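Local coordinates for protein putative 2,5-diketo-D-gluconic acid reductase B (PDB 3UP8) that probably reduces methylglyoxal to hydroxyacetone with NADPH, as a putative 2,5-diketo-D-gluconic acid reductase of the aldo/keto reductase family, at residues L126-G131 with G156-N161; N179-H184 with M201-Y206; I52-L57 with G77-K82; L37-F42 with L59-V64. All coordinates share one frame; numbering follows the deposited sequence.

Contact 1: residues L126-G131 with G156-N161; sequences LLHWPG and GISNFN. With ACT (acetate ion), chain C.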
loop_
_atom_site.group_PDB
_atom_site.type_symbol
_atom_site.label_atom_id
_atom_site.label_comp_id
_atom_site.label_asym_id
_atom_site.label_seq_id
_atom_site.Cartn_x
_atom_site.Cartn_y
_atom_site.Cartn_z
ATOM N N LEU A 126 9.293 3.008 2.643
ATOM C CA LEU A 126 9.426 1.552 2.644
ATOM C C LEU A 126 10.674 1.117 1.900
ATOM O O LEU A 126 11.136 1.771 0.963
ATOM C CB LEU A 126 8.201 0.897 1.990
ATOM C CG LEU A 126 6.793 1.360 2.376
ATOM C CD1 LEU A 126 5.755 0.563 1.587
ATOM C CD2 LEU A 126 6.536 1.209 3.875
ATOM N N LEU A 127 11.218 -0.005 2.336
ATOM C CA LEU A 127 12.131 -0.776 1.523
ATOM C C LEU A 127 11.247 -1.523 0.534
ATOM O O LEU A 127 10.345 -2.285 0.933
ATOM C CB LEU A 127 12.945 -1.758 2.394
ATOM C CG LEU A 127 13.683 -1.129 3.584
ATOM C CD1 LEU A 127 14.287 -2.192 4.515
ATOM C CD2 LEU A 127 14.769 -0.127 3.113
ATOM N N HIS A 128 11.515 -1.313 -0.752
ATOM C CA HIS A 128 10.610 -1.791 -1.804
ATOM C C HIS A 128 10.590 -3.315 -1.953
ATOM O O HIS A 128 9.529 -3.910 -2.119
ATOM C CB HIS A 128 10.948 -1.109 -3.145
ATOM C CG HIS A 128 9.791 -1.023 -4.089
ATOM N ND1 HIS A 128 9.688 -0.037 -5.048
ATOM C CD2 HIS A 128 8.679 -1.790 -4.217
ATOM C CE1 HIS A 128 8.570 -0.205 -5.732
ATOM N NE2 HIS A 128 7.936 -1.256 -5.245
ATOM N N TRP A 129 11.766 -3.938 -1.870
ATOM C CA TRP A 129 11.914 -5.377 -2.009
ATOM C C TRP A 129 12.983 -5.853 -1.036
ATOM O O TRP A 129 13.913 -5.103 -0.750
ATOM C CB TRP A 129 12.309 -5.755 -3.443
ATOM C CG TRP A 129 11.174 -5.604 -4.412
ATOM C CD1 TRP A 129 10.863 -4.498 -5.134
ATOM C CD2 TRP A 129 10.180 -6.585 -4.727
ATOM N NE1 TRP A 129 9.737 -4.725 -5.891
ATOM C CE2 TRP A 129 9.295 -5.999 -5.648
ATOM C CE3 TRP A 129 9.955 -7.908 -4.316
ATOM C CZ2 TRP A 129 8.200 -6.685 -6.173
ATOM C CZ3 TRP A 129 8.861 -8.593 -4.844
ATOM C CH2 TRP A 129 7.993 -7.969 -5.750
ATOM N N PRO A 130 12.867 -7.103 -0.535
ATOM C CA PRO A 130 13.862 -7.666 0.405
ATOM C C PRO A 130 15.171 -8.141 -0.231
ATOM O O PRO A 130 16.221 -8.097 0.429
ATOM C CB PRO A 130 13.128 -8.862 1.014
ATOM C CG PRO A 130 12.203 -9.303 -0.073
ATOM C CD PRO A 130 11.721 -8.013 -0.719
ATOM N N GLY A 131 15.105 -8.583 -1.490
ATOM C CA GLY A 131 16.269 -9.121 -2.210
ATOM C C GLY A 131 17.332 -8.097 -2.549
ATOM O O GLY A 131 17.090 -7.152 -3.304
ATOM N N GLY A 156 8.702 1.454 6.975
ATOM C CA GLY A 156 8.154 0.132 6.738
ATOM C C GLY A 156 8.866 -0.671 5.681
ATOM O O GLY A 156 9.964 -0.300 5.214
ATOM N N ILE A 157 8.225 -1.779 5.303
ATOM C CA ILE A 157 8.796 -2.743 4.373
ATOM C C ILE A 157 7.803 -3.143 3.300
ATOM O O ILE A 157 6.616 -2.850 3.397
ATOM C CB ILE A 157 9.316 -3.994 5.125
ATOM C CG1 ILE A 157 8.165 -4.630 5.937
ATOM C CG2 ILE A 157 10.521 -3.594 6.004
ATOM C CD1 ILE A 157 8.559 -5.777 6.854
ATOM N N SER A 158 8.288 -3.814 2.263
ATOM C CA SER A 158 7.419 -4.219 1.176
ATOM C C SER A 158 7.935 -5.517 0.606
ATOM O O SER A 158 9.138 -5.654 0.343
ATOM C CB SER A 158 7.320 -3.111 0.106
ATOM O OG SER A 158 6.321 -3.397 -0.878
ATOM N N ASN A 159 7.015 -6.470 0.434
ATOM C CA ASN A 159 7.282 -7.772 -0.158
ATOM C C ASN A 159 8.201 -8.639 0.690
ATOM O O ASN A 159 8.910 -9.503 0.161
ATOM C CB ASN A 159 7.842 -7.613 -1.574
ATOM C CG ASN A 159 6.936 -6.782 -2.458
ATOM O OD1 ASN A 159 5.815 -7.188 -2.753
ATOM N ND2 ASN A 159 7.406 -5.602 -2.864
ATOM N N PHE A 160 8.190 -8.398 1.997
ATOM C CA PHE A 160 8.978 -9.199 2.921
ATOM C C PHE A 160 8.162 -10.435 3.314
ATOM O O PHE A 160 6.942 -10.345 3.524
ATOM C CB PHE A 160 9.294 -8.390 4.183
ATOM C CG PHE A 160 10.453 -7.430 4.037
ATOM C CD1 PHE A 160 11.358 -7.254 5.090
ATOM C CD2 PHE A 160 10.640 -6.697 2.870
ATOM C CE1 PHE A 160 12.432 -6.358 4.969
ATOM C CE2 PHE A 160 11.715 -5.812 2.737
ATOM C CZ PHE A 160 12.610 -5.636 3.782
ATOM N N ASN A 161 8.834 -11.579 3.440
ATOM C CA ASN A 161 8.177 -12.760 3.985
ATOM C C ASN A 161 8.168 -12.669 5.516
ATOM O O ASN A 161 8.723 -11.705 6.076
ATOM C CB ASN A 161 8.834 -14.044 3.445
ATOM C CG ASN A 161 10.262 -14.237 3.932
ATOM O OD1 ASN A 161 10.688 -13.629 4.910
ATOM N ND2 ASN A 161 11.007 -15.105 3.245
HETATM C C ACT C . 4.938 -2.543 -6.691
HETATM O O ACT C . 4.132 -1.781 -6.113
HETATM O OXT ACT C . 6.008 -2.024 -7.032
HETATM C CH3 ACT C . 4.659 -3.988 -6.964
#
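The amide of N159 lies flat on one face of the W129 indole, the two planes only 13° apart, with ND2 3.3 Å above the ring plane and over its centre. F160 is sandwiched: P130 CB sits over one face in a CH-pi contact, 4.0 Å from the F160 ring centroid, and I157 CB covers the opposite face. These groups stand where strands 122-127 and 152-158, neighbours in a TIM barrel joined by helix 136-148, run out into their C-terminal loops, the end at which aldo/keto reductases carry the active site. The H128 imidazole, predicted to bind substrate, meets at its edge an acetate ion, probably from the crystallisation liquor: NE2 of H128 donates to OXT over 2.7 Å, and Y70 OH holds the same acetate. Deeper in the barrel wall the strands are joined through L127 N and G156 O (3.2 Å), while L126 CD2 presses tightly on G156 CA at 3.5 Å. The N159 amide is gripped at both ends, OD1 being bonded to Y206 OH, and this fixes its rotation against the indole. Its ND2 gives a hydrogen to H128 O at 2.8 Å, nearly in line with the carbonyl bond and 11° out of the amide plane.

Contact 2: residues N179-H184 with M201-Y206; sequences NQVEYH and MSLTSY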
loop_
_atom_site.group_PDB
_atom_site.type_symbol
_atom_site.label_atom_id
_atom_site.label_comp_id
_atom_site.label_asym_id
_atom_site.label_seq_id
_atom_site.Cartn_x
_atom_site.Cartn_y
_atom_site.Cartn_z
ATOM N N ASN A 179 3.830 -3.838 6.174
ATOM C CA ASN A 179 4.441 -4.588 5.080
ATOM C C ASN A 179 3.483 -4.513 3.882
ATOM O O ASN A 179 2.346 -5.008 3.935
ATOM C CB ASN A 179 4.711 -6.048 5.494
ATOM C CG ASN A 179 5.469 -6.839 4.421
ATOM O OD1 ASN A 179 6.094 -6.268 3.524
ATOM N ND2 ASN A 179 5.399 -8.158 4.509
ATOM N N GLN A 180 3.943 -3.863 2.822
ATOM C CA GLN A 180 3.154 -3.711 1.631
ATOM C C GLN A 180 3.424 -4.894 0.715
ATOM O O GLN A 180 4.562 -5.136 0.298
ATOM C CB GLN A 180 3.443 -2.380 0.918
ATOM C CG GLN A 180 2.604 -2.224 -0.349
ATOM C CD GLN A 180 2.709 -0.856 -1.002
ATOM O OE1 GLN A 180 2.697 0.187 -0.327
ATOM N NE2 GLN A 180 2.776 -0.850 -2.333
ATOM N N VAL A 181 2.361 -5.643 0.442
ATOM C CA VAL A 181 2.438 -6.880 -0.326
ATOM C C VAL A 181 1.255 -7.003 -1.289
ATOM O O VAL A 181 0.221 -6.354 -1.110
ATOM C CB VAL A 181 2.423 -8.124 0.593
ATOM C CG1 VAL A 181 3.664 -8.149 1.517
ATOM C CG2 VAL A 181 1.121 -8.206 1.411
ATOM N N GLU A 182 1.438 -7.826 -2.321
ATOM C CA GLU A 182 0.346 -8.211 -3.224
ATOM C C GLU A 182 -0.709 -8.942 -2.408
ATOM O O GLU A 182 -0.390 -9.873 -1.691
ATOM C CB GLU A 182 0.880 -9.154 -4.299
ATOM C CG GLU A 182 -0.161 -9.586 -5.293
ATOM C CD GLU A 182 0.399 -10.471 -6.380
ATOM O OE1 GLU A 182 1.622 -10.444 -6.613
ATOM O OE2 GLU A 182 -0.402 -11.191 -7.004
ATOM N N TYR A 183 -1.960 -8.503 -2.495
ATOM C CA TYR A 183 -3.031 -9.166 -1.749
ATOM C C TYR A 183 -4.359 -8.926 -2.466
ATOM O O TYR A 183 -4.753 -7.787 -2.711
ATOM C CB TYR A 183 -3.072 -8.664 -0.300
ATOM C CG TYR A 183 -3.938 -9.480 0.645
ATOM C CD1 TYR A 183 -4.197 -10.833 0.414
ATOM C CD2 TYR A 183 -4.491 -8.886 1.788
ATOM C CE1 TYR A 183 -5.002 -11.580 1.301
ATOM C CE2 TYR A 183 -5.283 -9.619 2.680
ATOM C CZ TYR A 183 -5.527 -10.955 2.431
ATOM O OH TYR A 183 -6.320 -11.643 3.326
ATOM N N HIS A 184 -5.008 -10.031 -2.822
ATOM C CA HIS A 184 -6.271 -10.036 -3.557
ATOM C C HIS A 184 -6.874 -11.421 -3.308
ATOM O O HIS A 184 -6.213 -12.281 -2.724
ATOM C CB HIS A 184 -6.033 -9.790 -5.051
ATOM C CG HIS A 184 -4.941 -10.632 -5.638
ATOM N ND1 HIS A 184 -5.088 -11.981 -5.895
ATOM C CD2 HIS A 184 -3.683 -10.311 -6.030
ATOM C CE1 HIS A 184 -3.962 -12.457 -6.396
ATOM N NE2 HIS A 184 -3.093 -11.464 -6.492
HETATM N N MSE A 201 2.285 -4.636 13.113
HETATM C CA MSE A 201 2.259 -3.894 11.863
HETATM C C MSE A 201 0.980 -4.189 11.081
HETATM O O MSE A 201 0.301 -5.166 11.359
HETATM C CB MSE A 201 3.505 -4.156 11.031
HETATM C CG MSE A 201 3.645 -5.547 10.477
HETATM SE SE MSE A 201 5.417 -5.791 9.641
HETATM C CE MSE A 201 6.507 -5.867 11.224
ATOM N N SER A 202 0.649 -3.316 10.138
ATOM C CA SER A 202 -0.422 -3.570 9.189
ATOM C C SER A 202 0.101 -4.263 7.934
ATOM O O SER A 202 1.306 -4.464 7.747
ATOM C CB SER A 202 -1.117 -2.264 8.801
ATOM O OG SER A 202 -0.172 -1.370 8.221
ATOM N N LEU A 203 -0.840 -4.656 7.089
ATOM C CA LEU A 203 -0.547 -5.107 5.762
ATOM C C LEU A 203 -1.147 -4.099 4.783
ATOM O O LEU A 203 -2.339 -3.750 4.870
ATOM C CB LEU A 203 -1.162 -6.488 5.569
ATOM C CG LEU A 203 -0.871 -7.252 4.293
ATOM C CD1 LEU A 203 -1.123 -8.741 4.541
ATOM C CD2 LEU A 203 -1.727 -6.728 3.142
ATOM N N THR A 204 -0.323 -3.610 3.865
ATOM C CA THR A 204 -0.849 -2.801 2.793
ATOM C C THR A 204 -0.948 -3.617 1.503
ATOM O O THR A 204 0.044 -4.149 1.026
ATOM C CB THR A 204 -0.027 -1.538 2.568
ATOM O OG1 THR A 204 -0.023 -0.769 3.774
ATOM C CG2 THR A 204 -0.654 -0.695 1.435
ATOM N N SER A 205 -2.158 -3.686 0.953
ATOM C CA SER A 205 -2.440 -4.472 -0.251
ATOM C C SER A 205 -2.218 -3.694 -1.545
ATOM O O SER A 205 -2.689 -2.560 -1.676
ATOM C CB SER A 205 -3.900 -4.946 -0.216
ATOM O OG SER A 205 -4.326 -5.333 -1.514
ATOM N N TYR A 206 -1.510 -4.313 -2.493
ATOM C CA TYR A 206 -1.549 -3.876 -3.890
ATOM C C TYR A 206 -2.083 -5.003 -4.787
ATOM O O TYR A 206 -2.110 -6.176 -4.380
ATOM C CB TYR A 206 -0.205 -3.310 -4.400
ATOM C CG TYR A 206 0.962 -4.287 -4.500
ATOM C CD1 TYR A 206 1.089 -5.142 -5.594
ATOM C CD2 TYR A 206 1.955 -4.319 -3.520
ATOM C CE1 TYR A 206 2.166 -6.029 -5.701
ATOM C CE2 TYR A 206 3.041 -5.202 -3.618
ATOM C CZ TYR A 206 3.135 -6.048 -4.716
ATOM O OH TYR A 206 4.192 -6.919 -4.845
#
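The Y206 ring lies over the backbone of the neighbouring strand: the peptide nitrogen of E182 sits 3.3 Å above its plane, displaced toward the rim, and V181 C lies over the same ring. With chi1 at 66°, CG of Y206 is wedged between its own backbone N and carbonyl carbon, which folds the ring back across that strand, its hydroxyl being taken by N159. The CG methylene of Q180 meets the ring at its edge, and E182 CB packs on Y206 CE1 at 3.7 Å. Strands 176-182 and 202-206 themselves run parallel as adjacent staves of the TIM barrel, linked by helix 190-199 in a beta-alpha-beta unit. Backbone bonds alternate between them, from N179 N to S202 O as far as Y183 N to Y206 O; the shortest of these joins V181 N and T204 O at 2.8 Å. On the face carrying V181 and L203, turned to helix 190-199, V181 CG2 nestles against L203 CG at 3.6 Å, and L203 CD2 reaches Y183 CD2. Past the strand, E182 OE2 accepts from H184 NE2 at 2.8 Å through its anti lone pair, while I286 N and V287 N bind the same carboxylate. S205 OG, anti to its own backbone N, closes onto Y183 O at 2.8 Å.

Contact 3: residues I52-L57 with G77-K82; sequences ILPQAL and GEAIQK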
loop_
_atom_site.group_PDB
_atom_site.type_symbol
_atom_site.label_atom_id
_atom_site.label_comp_id
_atom_site.label_asym_id
_atom_site.label_seq_id
_atom_site.Cartn_x
_atom_site.Cartn_y
_atom_site.Cartn_z
ATOM N N ILE A 52 -5.423 12.503 -12.951
ATOM C CA ILE A 52 -6.386 11.850 -12.058
ATOM C C ILE A 52 -6.192 12.153 -10.570
ATOM O O ILE A 52 -7.174 12.332 -9.844
ATOM C CB ILE A 52 -6.427 10.325 -12.318
ATOM C CG1 ILE A 52 -6.875 10.062 -13.756
ATOM C CG2 ILE A 52 -7.374 9.621 -11.362
ATOM C CD1 ILE A 52 -5.924 9.179 -14.518
ATOM N N LEU A 53 -4.939 12.222 -10.111
ATOM C CA LEU A 53 -4.685 12.502 -8.690
ATOM C C LEU A 53 -5.367 13.778 -8.150
ATOM O O LEU A 53 -5.928 13.741 -7.056
ATOM C CB LEU A 53 -3.183 12.459 -8.351
ATOM C CG LEU A 53 -2.764 12.590 -6.877
ATOM C CD1 LEU A 53 -3.574 11.660 -5.976
ATOM C CD2 LEU A 53 -1.270 12.313 -6.725
ATOM N N PRO A 54 -5.351 14.897 -8.914
ATOM C CA PRO A 54 -6.088 16.083 -8.423
ATOM C C PRO A 54 -7.565 15.792 -8.142
ATOM O O PRO A 54 -8.109 16.235 -7.133
ATOM C CB PRO A 54 -5.949 17.084 -9.584
ATOM C CG PRO A 54 -4.636 16.713 -10.206
ATOM C CD PRO A 54 -4.600 15.203 -10.146
ATOM N N GLN A 55 -8.197 15.031 -9.029
ATOM C CA GLN A 55 -9.583 14.630 -8.843
ATOM C C GLN A 55 -9.741 13.715 -7.630
ATOM O O GLN A 55 -10.659 13.895 -6.833
ATOM C CB GLN A 55 -10.098 13.929 -10.085
ATOM C CG GLN A 55 -9.973 14.748 -11.357
ATOM C CD GLN A 55 -10.596 14.030 -12.527
ATOM O OE1 GLN A 55 -9.920 13.710 -13.513
ATOM N NE2 GLN A 55 -11.894 13.736 -12.414
ATOM N N ALA A 56 -8.850 12.734 -7.498
ATOM C CA ALA A 56 -8.848 11.853 -6.336
ATOM C C ALA A 56 -8.804 12.638 -5.029
ATOM O O ALA A 56 -9.516 12.324 -4.080
ATOM C CB ALA A 56 -7.685 10.883 -6.417
ATOM N N LEU A 57 -7.961 13.662 -4.992
ATOM C CA LEU A 57 -7.795 14.486 -3.805
ATOM C C LEU A 57 -9.040 15.336 -3.524
ATOM O O LEU A 57 -9.435 15.493 -2.368
ATOM C CB LEU A 57 -6.553 15.373 -3.947
ATOM C CG LEU A 57 -5.189 14.669 -3.836
ATOM C CD1 LEU A 57 -4.092 15.571 -4.389
ATOM C CD2 LEU A 57 -4.875 14.259 -2.402
ATOM N N GLY A 77 4.128 14.914 -6.547
ATOM C CA GLY A 77 4.470 16.160 -5.851
ATOM C C GLY A 77 3.721 17.365 -6.410
ATOM O O GLY A 77 3.154 18.153 -5.658
ATOM N N GLU A 78 3.688 17.475 -7.735
ATOM C CA GLU A 78 2.977 18.579 -8.406
ATOM C C GLU A 78 1.472 18.530 -8.119
ATOM O O GLU A 78 0.873 19.534 -7.741
ATOM C CB GLU A 78 3.216 18.526 -9.920
ATOM C CG GLU A 78 2.648 19.744 -10.671
ATOM C CD GLU A 78 2.883 19.684 -12.173
ATOM O OE1 GLU A 78 3.971 19.231 -12.582
ATOM O OE2 GLU A 78 1.981 20.089 -12.942
ATOM N N ALA A 79 0.873 17.358 -8.305
ATOM C CA ALA A 79 -0.563 17.167 -8.071
ATOM C C ALA A 79 -0.978 17.524 -6.648
ATOM O O ALA A 79 -1.967 18.223 -6.443
ATOM C CB ALA A 79 -0.982 15.737 -8.420
ATOM N N ILE A 80 -0.228 17.049 -5.655
ATOM C CA ILE A 80 -0.545 17.362 -4.261
ATOM C C ILE A 80 -0.441 18.855 -3.986
ATOM O O ILE A 80 -1.336 19.443 -3.385
ATOM C CB ILE A 80 0.336 16.568 -3.264
ATOM C CG1 ILE A 80 0.060 15.066 -3.415
ATOM C CG2 ILE A 80 0.127 17.075 -1.814
ATOM C CD1 ILE A 80 0.920 14.169 -2.537
ATOM N N GLN A 81 0.655 19.460 -4.437
ATOM C CA GLN A 81 0.895 20.881 -4.233
ATOM C C GLN A 81 -0.204 21.762 -4.855
ATOM O O GLN A 81 -0.609 22.755 -4.260
ATOM C CB GLN A 81 2.269 21.230 -4.797
ATOM C CG GLN A 81 2.540 22.688 -5.049
ATOM C CD GLN A 81 3.832 22.893 -5.816
ATOM O OE1 GLN A 81 4.036 22.335 -6.905
ATOM N NE2 GLN A 81 4.712 23.684 -5.252
ATOM N N LYS A 82 -0.678 21.385 -6.040
ATOM C CA LYS A 82 -1.700 22.167 -6.755
ATOM C C LYS A 82 -3.129 21.979 -6.221
ATOM O O LYS A 82 -4.051 22.706 -6.620
ATOM C CB LYS A 82 -1.652 21.877 -8.260
ATOM C CG LYS A 82 -0.417 22.434 -8.959
ATOM C CD LYS A 82 -0.605 22.485 -10.473
ATOM C CE LYS A 82 0.680 22.890 -11.192
ATOM N NZ LYS A 82 0.500 22.889 -12.677
#
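A79 meets L53 and P54 where two outer helices of the TIM barrel, 46-59 and 73-83, lie side by side. The short segments cross at -39° with their axes 8.9 Å apart at closest approach; in the sequence, strand 63-65 and the loop carrying Y70, the predicted proton donor, separate the two helices. Along 77-82, the first turn offers little to the neighbouring helix. G77 and E78 contribute chiefly to their own helix: the E78 carboxylate turns to K82 one turn on, and the G77 carbonyl receives Q81 N. At A79 the helices come nearest, its CA 5.6 Å from that of P54. The methyl CB points toward the partner helix and rests against two successive residues, touching L53 CD2 at 3.8 Å and P54 CD at 4.0 Å. L53 CB and CG also touch this methyl; with CG anti to the backbone N (chi1 -174°), CD2 comes onto it too. P54 adds CD and, a little farther off, CG; lacking an N-H, it also interrupts the bonding of helix 46-59, which is kinked there. I80 follows, packing with its backbone and the root of its side chain: L57 CD1 reaches I80 CA and, more loosely, I80 CG1. Behind this seam L53 rests on F39 of the barrel wall, which seats helix 46-59 on strand 37-40. At the solvent side, Q81 turns away to R118, and K82 NZ closes a salt bridge to E78 OE2 at 3.2 Å, arriving from above the carboxylate plane.

Contact 4: residues L37-F42 with L59-V64; sequences LGFGTF and LGFRHV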
loop_
_atom_site.group_PDB
_atom_site.type_symbol
_atom_site.label_atom_id
_atom_site.label_comp_id
_atom_site.label_asym_id
_atom_site.label_seq_id
_atom_site.Cartn_x
_atom_site.Cartn_y
_atom_site.Cartn_z
ATOM N N LEU A 37 -7.880 3.351 2.659
ATOM C CA LEU A 37 -7.852 3.333 1.211
ATOM C C LEU A 37 -6.882 4.391 0.715
ATOM O O LEU A 37 -6.957 5.552 1.111
ATOM C CB LEU A 37 -9.252 3.560 0.618
ATOM C CG LEU A 37 -9.365 3.776 -0.908
ATOM C CD1 LEU A 37 -9.017 2.506 -1.684
ATOM C CD2 LEU A 37 -10.783 4.233 -1.238
ATOM N N GLY A 38 -5.975 3.966 -0.150
ATOM C CA GLY A 38 -4.964 4.835 -0.697
ATOM C C GLY A 38 -5.006 4.833 -2.204
ATOM O O GLY A 38 -5.489 3.884 -2.825
ATOM N N PHE A 39 -4.522 5.938 -2.771
ATOM C CA PHE A 39 -4.314 6.109 -4.193
ATOM C C PHE A 39 -2.919 5.599 -4.547
ATOM O O PHE A 39 -1.911 6.249 -4.237
ATOM C CB PHE A 39 -4.416 7.606 -4.533
ATOM C CG PHE A 39 -4.512 7.890 -6.010
ATOM C CD1 PHE A 39 -5.748 7.949 -6.636
ATOM C CD2 PHE A 39 -3.368 8.115 -6.765
ATOM C CE1 PHE A 39 -5.846 8.218 -8.000
ATOM C CE2 PHE A 39 -3.450 8.387 -8.126
ATOM C CZ PHE A 39 -4.696 8.439 -8.747
ATOM N N GLY A 40 -2.861 4.442 -5.199
ATOM C CA GLY A 40 -1.590 3.842 -5.582
ATOM C C GLY A 40 -1.184 4.302 -6.967
ATOM O O GLY A 40 -1.997 4.263 -7.898
ATOM N N THR A 41 0.060 4.751 -7.111
ATOM C CA THR A 41 0.553 5.239 -8.417
ATOM C C THR A 41 1.377 4.191 -9.174
ATOM O O THR A 41 1.838 4.428 -10.293
ATOM C CB THR A 41 1.312 6.587 -8.318
ATOM O OG1 THR A 41 2.496 6.425 -7.531
ATOM C CG2 THR A 41 0.429 7.670 -7.686
ATOM N N PHE A 42 1.549 3.029 -8.560
ATOM C CA PHE A 42 2.106 1.853 -9.230
ATOM C C PHE A 42 1.271 1.588 -10.499
ATOM O O PHE A 42 0.043 1.616 -10.458
ATOM C CB PHE A 42 2.079 0.683 -8.235
ATOM C CG PHE A 42 2.298 -0.673 -8.830
ATOM C CD1 PHE A 42 3.412 -0.949 -9.620
ATOM C CD2 PHE A 42 1.409 -1.703 -8.536
ATOM C CE1 PHE A 42 3.610 -2.228 -10.147
ATOM C CE2 PHE A 42 1.586 -2.977 -9.061
ATOM C CZ PHE A 42 2.688 -3.244 -9.866
ATOM N N LEU A 59 -12.107 14.500 -4.523
ATOM C CA LEU A 59 -13.104 13.514 -4.117
ATOM C C LEU A 59 -12.961 13.102 -2.647
ATOM O O LEU A 59 -13.942 12.723 -2.006
ATOM C CB LEU A 59 -13.064 12.289 -5.053
ATOM C CG LEU A 59 -13.865 11.023 -4.706
ATOM C CD1 LEU A 59 -15.377 11.223 -4.880
ATOM C CD2 LEU A 59 -13.388 9.842 -5.523
ATOM N N GLY A 60 -11.748 13.188 -2.101
ATOM C CA GLY A 60 -11.556 12.851 -0.687
ATOM C C GLY A 60 -10.432 11.882 -0.331
ATOM O O GLY A 60 -10.252 11.582 0.842
ATOM N N PHE A 61 -9.692 11.383 -1.323
ATOM C CA PHE A 61 -8.500 10.554 -1.050
ATOM C C PHE A 61 -7.502 11.366 -0.249
ATOM O O PHE A 61 -7.256 12.527 -0.573
ATOM C CB PHE A 61 -7.810 10.122 -2.343
ATOM C CG PHE A 61 -8.310 8.834 -2.901
ATOM C CD1 PHE A 61 -7.665 7.633 -2.596
ATOM C CD2 PHE A 61 -9.417 8.811 -3.743
ATOM C CE1 PHE A 61 -8.130 6.423 -3.125
ATOM C CE2 PHE A 61 -9.887 7.614 -4.269
ATOM C CZ PHE A 61 -9.248 6.422 -3.963
ATOM N N ARG A 62 -6.938 10.757 0.793
ATOM C CA ARG A 62 -5.947 11.440 1.633
ATOM C C ARG A 62 -4.689 10.599 1.870
ATOM O O ARG A 62 -3.891 10.898 2.757
ATOM C CB ARG A 62 -6.564 11.822 2.975
ATOM C CG ARG A 62 -7.638 12.905 2.912
ATOM C CD ARG A 62 -7.068 14.261 2.469
ATOM N NE ARG A 62 -8.111 15.280 2.439
ATOM C CZ ARG A 62 -8.875 15.553 1.384
ATOM N NH1 ARG A 62 -8.716 14.892 0.252
ATOM N NH2 ARG A 62 -9.809 16.492 1.470
ATOM N N HIS A 63 -4.535 9.536 1.093
ATOM C CA HIS A 63 -3.399 8.645 1.197
ATOM C C HIS A 63 -2.930 8.465 -0.233
ATOM O O HIS A 63 -3.700 8.083 -1.100
ATOM C CB HIS A 63 -3.850 7.329 1.870
ATOM C CG HIS A 63 -2.847 6.218 1.821
ATOM N ND1 HIS A 63 -3.141 4.945 2.269
ATOM C CD2 HIS A 63 -1.573 6.170 1.365
ATOM C CE1 HIS A 63 -2.093 4.164 2.086
ATOM N NE2 HIS A 63 -1.125 4.884 1.550
ATOM N N VAL A 64 -1.679 8.825 -0.496
ATOM C CA VAL A 64 -1.104 8.676 -1.826
ATOM C C VAL A 64 0.175 7.847 -1.718
ATOM O O VAL A 64 1.017 8.126 -0.868
ATOM C CB VAL A 64 -0.765 10.038 -2.483
ATOM C CG1 VAL A 64 -0.185 9.813 -3.872
ATOM C CG2 VAL A 64 -2.024 10.938 -2.570
HETATM O O HOH W 1 -7.472 8.203 1.688
#
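F39 swings its ring out with CG anti to the backbone N (chi1 -168°), while F61, at chi1 -90°, keeps CG anti to its carbonyl carbon; the two rings then meet in a T-shaped pair. The edge of F39 is directed at the face of F61, planes 85° apart and centroids 5.8 Å apart. The edge of F61 in turn runs along the neighbouring backbone, CE1 lying 3.6 Å from G38 C, and L37 CG packs on F61 CE1 at 3.7 Å. Both phenylalanines pack against A56 of helix 46-59, which connects strands 37-40 and 63-65, the first two of the parallel TIM barrel, in a beta-alpha-beta crossover. The strands are pinned by F39 N, which donates to H63 O over 2.8 Å in an almost straight bond. G38 slips its CA over one face of the H63 imidazole, a CH-pi contact 3.8 Å from the ring centroid, and H63 ND1 is bonded to P35 O. Farther along, T41 OG1 is tied to D65 O, and T41 packs beside Y70, the predicted proton donor. At the start of strand 37-40 one water bridges the segments, donating to L37 O and accepting from R62 N, each at 2.8 Å.

Contacts 4, 1 and 2 all belong to the one eight-stranded parallel barrel, joining its first and second, fourth and fifth, and sixth and seventh strands; contact 3 lies between helices 46-59 and 73-83 outside it. Along the chain contacts 3 and 4 interlock, their segments alternating, and contacts 1 and 2 follow in series. Contacts 3 and 4, about 10 Å between centres, are joined by L57 O with R62 NH1 and by F39 packed on L53 and A56. Contacts 1 and 2, also about 10 Å between centres, touch through N159 with Y206 and S158 with Q180; Y206 also packs on F42 of contact 4. Contacts 1 and 4 lie on opposite sides of the chain's centre, and contacts 1, 2 and 4 all come close to Y70, the predicted proton donor.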